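Local coordinates for protein SecB-like chaperone Rv1957 (Mycobacterium tuberculosis, PDB 5MTW) that acts as the tetrameric chaperone of a type II toxin-antitoxin-chaperone system, preventing aggregation of the antitoxin HigA1 and supporting neutralization of the toxin HigB1, at residues L78-Q83 against L155-L160. Sequence-based numbering, arbitrary orientation.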
ATOM      1  N   LEU A  78      10.454   3.072 -14.827  1.00 20.83           N
ATOM      2  CA  LEU A  78      11.329   3.390 -13.726  1.00 23.28           C
ATOM      3  C   LEU A  78      12.615   2.585 -13.852  1.00 21.47           C
ATOM      4  O   LEU A  78      12.629   1.316 -14.005  1.00 20.19           O
ATOM      5  CB  LEU A  78      10.640   3.072 -12.401  1.00 22.54           C
ATOM      6  CG  LEU A  78      11.534   3.171 -11.174  1.00 23.02           C
ATOM      7  CD1 LEU A  78      11.791   4.599 -10.912  1.00 21.38           C
ATOM      8  CD2 LEU A  78      10.936   2.510  -9.936  1.00 22.67           C
ATOM      9  N   ARG A  79      13.718   3.294 -13.738  1.00 21.61           N
ATOM     10  CA  ARG A  79      15.040   2.674 -13.792  1.00 24.90           C
ATOM     11  C   ARG A  79      15.781   3.220 -12.597  1.00 27.61           C
ATOM     12  O   ARG A  79      15.939   4.428 -12.457  1.00 24.76           O
ATOM     13  CB  ARG A  79      15.796   3.065 -15.068  1.00 32.62           C
ATOM     14  CG  ARG A  79      15.546   2.228 -16.301  1.00 37.92           C
ATOM     15  CD  ARG A  79      16.486   2.662 -17.478  1.00 41.32           C
ATOM     16  NE  ARG A  79      17.246   1.560 -18.108  0.50 47.74           N
ATOM     17  CZ  ARG A  79      16.744   0.592 -18.890  0.50 46.29           C
ATOM     18  NH1 ARG A  79      15.466   0.512 -19.140  0.50 46.27           N
ATOM     19  NH2 ARG A  79      17.535  -0.313 -19.437  0.50 50.73           N
ATOM     20  N   ILE A  80      16.134   2.323 -11.706  1.00 22.23           N
ATOM     21  CA  ILE A  80      16.968   2.630 -10.536  1.00 26.72           C
ATOM     22  C   ILE A  80      18.387   2.148 -10.807  1.00 26.19           C
ATOM     23  O   ILE A  80      18.590   1.028 -11.227  1.00 23.34           O
ATOM     24  CB  ILE A  80      16.398   1.983  -9.266  1.00 24.11           C
ATOM     25  CG1 ILE A  80      15.040   2.647  -8.952  1.00 25.83           C
ATOM     26  CG2 ILE A  80      17.331   2.159  -8.086  1.00 24.85           C
ATOM     27  CD1 ILE A  80      14.350   2.029  -7.777  1.00 24.78           C
ATOM     28  N   GLN A  81      19.339   3.028 -10.532  1.00 27.01           N
ATOM     29  CA  GLN A  81      20.712   2.848 -10.945  1.00 29.66           C
ATOM     30  C   GLN A  81      21.708   3.280  -9.879  1.00 28.08           C
ATOM     31  O   GLN A  81      21.507   4.304  -9.226  1.00 27.99           O
ATOM     32  CB  GLN A  81      20.968   3.741 -12.134  1.00 34.67           C
ATOM     33  CG  GLN A  81      20.150   3.427 -13.362  1.00 42.99           C
ATOM     34  CD  GLN A  81      20.621   4.239 -14.531  1.00 45.02           C
ATOM     35  OE1 GLN A  81      20.666   5.439 -14.435  1.00 49.29           O
ATOM     36  NE2 GLN A  81      21.032   3.590 -15.601  1.00 46.76           N
ATOM     37  N   ASN A  82      22.772   2.485  -9.774  1.00 28.60           N
ATOM     38  CA  ASN A  82      24.107   2.855  -9.140  1.00 32.87           C
ATOM     39  C   ASN A  82      24.929   3.825 -10.013  1.00 37.32           C
ATOM     40  O   ASN A  82      25.182   3.566 -11.174  1.00 35.13           O
ATOM     41  CB  ASN A  82      24.982   1.580  -8.874  1.00 27.37           C
ATOM     42  CG  ASN A  82      24.388   0.688  -7.779  1.00 27.26           C
ATOM     43  OD1 ASN A  82      23.696   1.200  -6.910  1.00 26.70           O
ATOM     44  ND2 ASN A  82      24.606  -0.647  -7.840  1.00 27.15           N
ATOM     45  N   GLN A  83      25.347   4.930  -9.423  1.00 50.20           N
ATOM     46  CA  GLN A  83      26.200   5.934 -10.103  1.00 58.53           C
ATOM     47  C   GLN A  83      27.697   5.599  -9.868  1.00 63.83           C
ATOM     48  O   GLN A  83      28.051   4.999  -8.846  1.00 76.55           O
ATOM     49  CB  GLN A  83      25.885   7.322  -9.506  0.50 51.88           C
ATOM     50  CG  GLN A  83      25.678   8.457 -10.490  0.50 52.64           C
ATOM     51  CD  GLN A  83      25.021   9.664  -9.831  0.50 49.45           C
ATOM     52  OE1 GLN A  83      24.987   9.779  -8.610  0.50 48.42           O
ATOM     53  NE2 GLN A  83      24.490  10.561 -10.639  0.50 51.33           N
ATOM     54  N   LEU A 155      10.921  -4.886  -2.964  1.00 15.46           N
ATOM     55  CA  LEU A 155      12.171  -5.413  -3.571  1.00 18.00           C
ATOM     56  C   LEU A 155      13.381  -5.275  -2.616  1.00 17.64           C
ATOM     57  O   LEU A 155      14.423  -5.720  -2.934  1.00 15.88           O
ATOM     58  CB  LEU A 155      12.523  -4.655  -4.854  1.00 20.12           C
ATOM     59  CG  LEU A 155      11.457  -4.738  -5.893  1.00 21.04           C
ATOM     60  CD1 LEU A 155      11.616  -3.721  -7.083  1.00 22.27           C
ATOM     61  CD2 LEU A 155      11.345  -6.170  -6.462  1.00 20.02           C
ATOM     62  N   ALA A 156      13.179  -4.647  -1.448  1.00 17.19           N
ATOM     63  CA  ALA A 156      14.193  -4.498  -0.432  1.00 19.94           C
ATOM     64  C   ALA A 156      15.236  -3.464  -0.828  1.00 21.02           C
ATOM     65  O   ALA A 156      16.347  -3.496  -0.326  1.00 19.52           O
ATOM     66  CB  ALA A 156      14.851  -5.854  -0.055  1.00 21.23           C
ATOM     67  N   LEU A 157      14.829  -2.526  -1.695  1.00 18.96           N
ATOM     68  CA  LEU A 157      15.644  -1.422  -2.075  1.00 20.01           C
ATOM     69  C   LEU A 157      15.419  -0.295  -1.044  1.00 20.69           C
ATOM     70  O   LEU A 157      14.390  -0.270  -0.382  1.00 15.53           O
ATOM     71  CB  LEU A 157      15.292  -0.927  -3.465  1.00 20.54           C
ATOM     72  CG  LEU A 157      15.456  -1.992  -4.528  1.00 23.65           C
ATOM     73  CD1 LEU A 157      14.997  -1.514  -5.885  1.00 26.02           C
ATOM     74  CD2 LEU A 157      16.912  -2.414  -4.590  1.00 25.35           C
ATOM     75  N   PRO A 158      16.331   0.662  -0.986  1.00 22.67           N
ATOM     76  CA  PRO A 158      16.012   1.885  -0.211  1.00 22.03           C
ATOM     77  C   PRO A 158      14.704   2.399  -0.780  1.00 22.96           C
ATOM     78  O   PRO A 158      14.568   2.537  -2.002  1.00 18.16           O
ATOM     79  CB  PRO A 158      17.159   2.820  -0.562  1.00 24.52           C
ATOM     80  CG  PRO A 158      18.272   1.827  -0.744  1.00 23.59           C
ATOM     81  CD  PRO A 158      17.680   0.767  -1.591  1.00 23.91           C
ATOM     82  N   PRO A 159      13.761   2.735   0.083  1.00 23.19           N
ATOM     83  CA  PRO A 159      12.453   3.224  -0.412  1.00 22.97           C
ATOM     84  C   PRO A 159      12.567   4.539  -1.195  1.00 23.23           C
ATOM     85  O   PRO A 159      13.202   5.479  -0.744  1.00 21.89           O
ATOM     86  CB  PRO A 159      11.619   3.338   0.869  1.00 23.51           C
ATOM     87  CG  PRO A 159      12.226   2.326   1.779  1.00 25.59           C
ATOM     88  CD  PRO A 159      13.729   2.483   1.545  1.00 26.65           C
ATOM     89  N   LEU A 160      12.088   4.506  -2.448  1.00 18.22           N
ATOM     90  CA  LEU A 160      12.060   5.651  -3.288  1.00 22.02           C
ATOM     91  C   LEU A 160      10.739   6.404  -3.119  1.00 21.58           C
ATOM     92  O   LEU A 160       9.652   5.863  -3.424  1.00 17.67           O
ATOM     93  CB  LEU A 160      12.113   5.265  -4.755  1.00 18.65           C
ATOM     94  CG  LEU A 160      12.034   6.440  -5.725  1.00 22.20           C
ATOM     95  CD1 LEU A 160      13.079   7.465  -5.304  1.00 21.93           C
ATOM     96  CD2 LEU A 160      12.411   5.952  -7.079  1.00 23.50           C
TER
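I80 and L157 meet tip to tip, each offering its CD1 methyl to the other until the two carbons lie 4.1 Å apart. I80 can reach this far because CG1 stands anti to the carbonyl carbon (chi1 -66°) and CD1 anti to CA (chi2 176°), which carries the methyl away from the strand backbone. L78 and L160 approach differently, running past each other in opposite directions so that L78 CD1 comes alongside L160 CD2 at 4.1 Å. That same CD2 methyl also lies 4.4 Å from I80 CD1, so one branch of L160 touches both L78 and I80. No hydrogen bond crosses between 78-83 and 155-160; the contact is apolar, made by four buried residues through their terminal methyls. Aromatic residues of the bound HigA1 peptide pack on I80, L157 and L160, making this cluster part of the surface that receives the antitoxin segment. Just past the Schellman motif at A156, which ends helix 125-154, the loop brings L157 and L160 against L78 and I80 of strand 69-82, with V148 of that helix against L78 and L160, Y52 of strand 50-62 against L160, and V101 and A102 of strand 99-114 against L157.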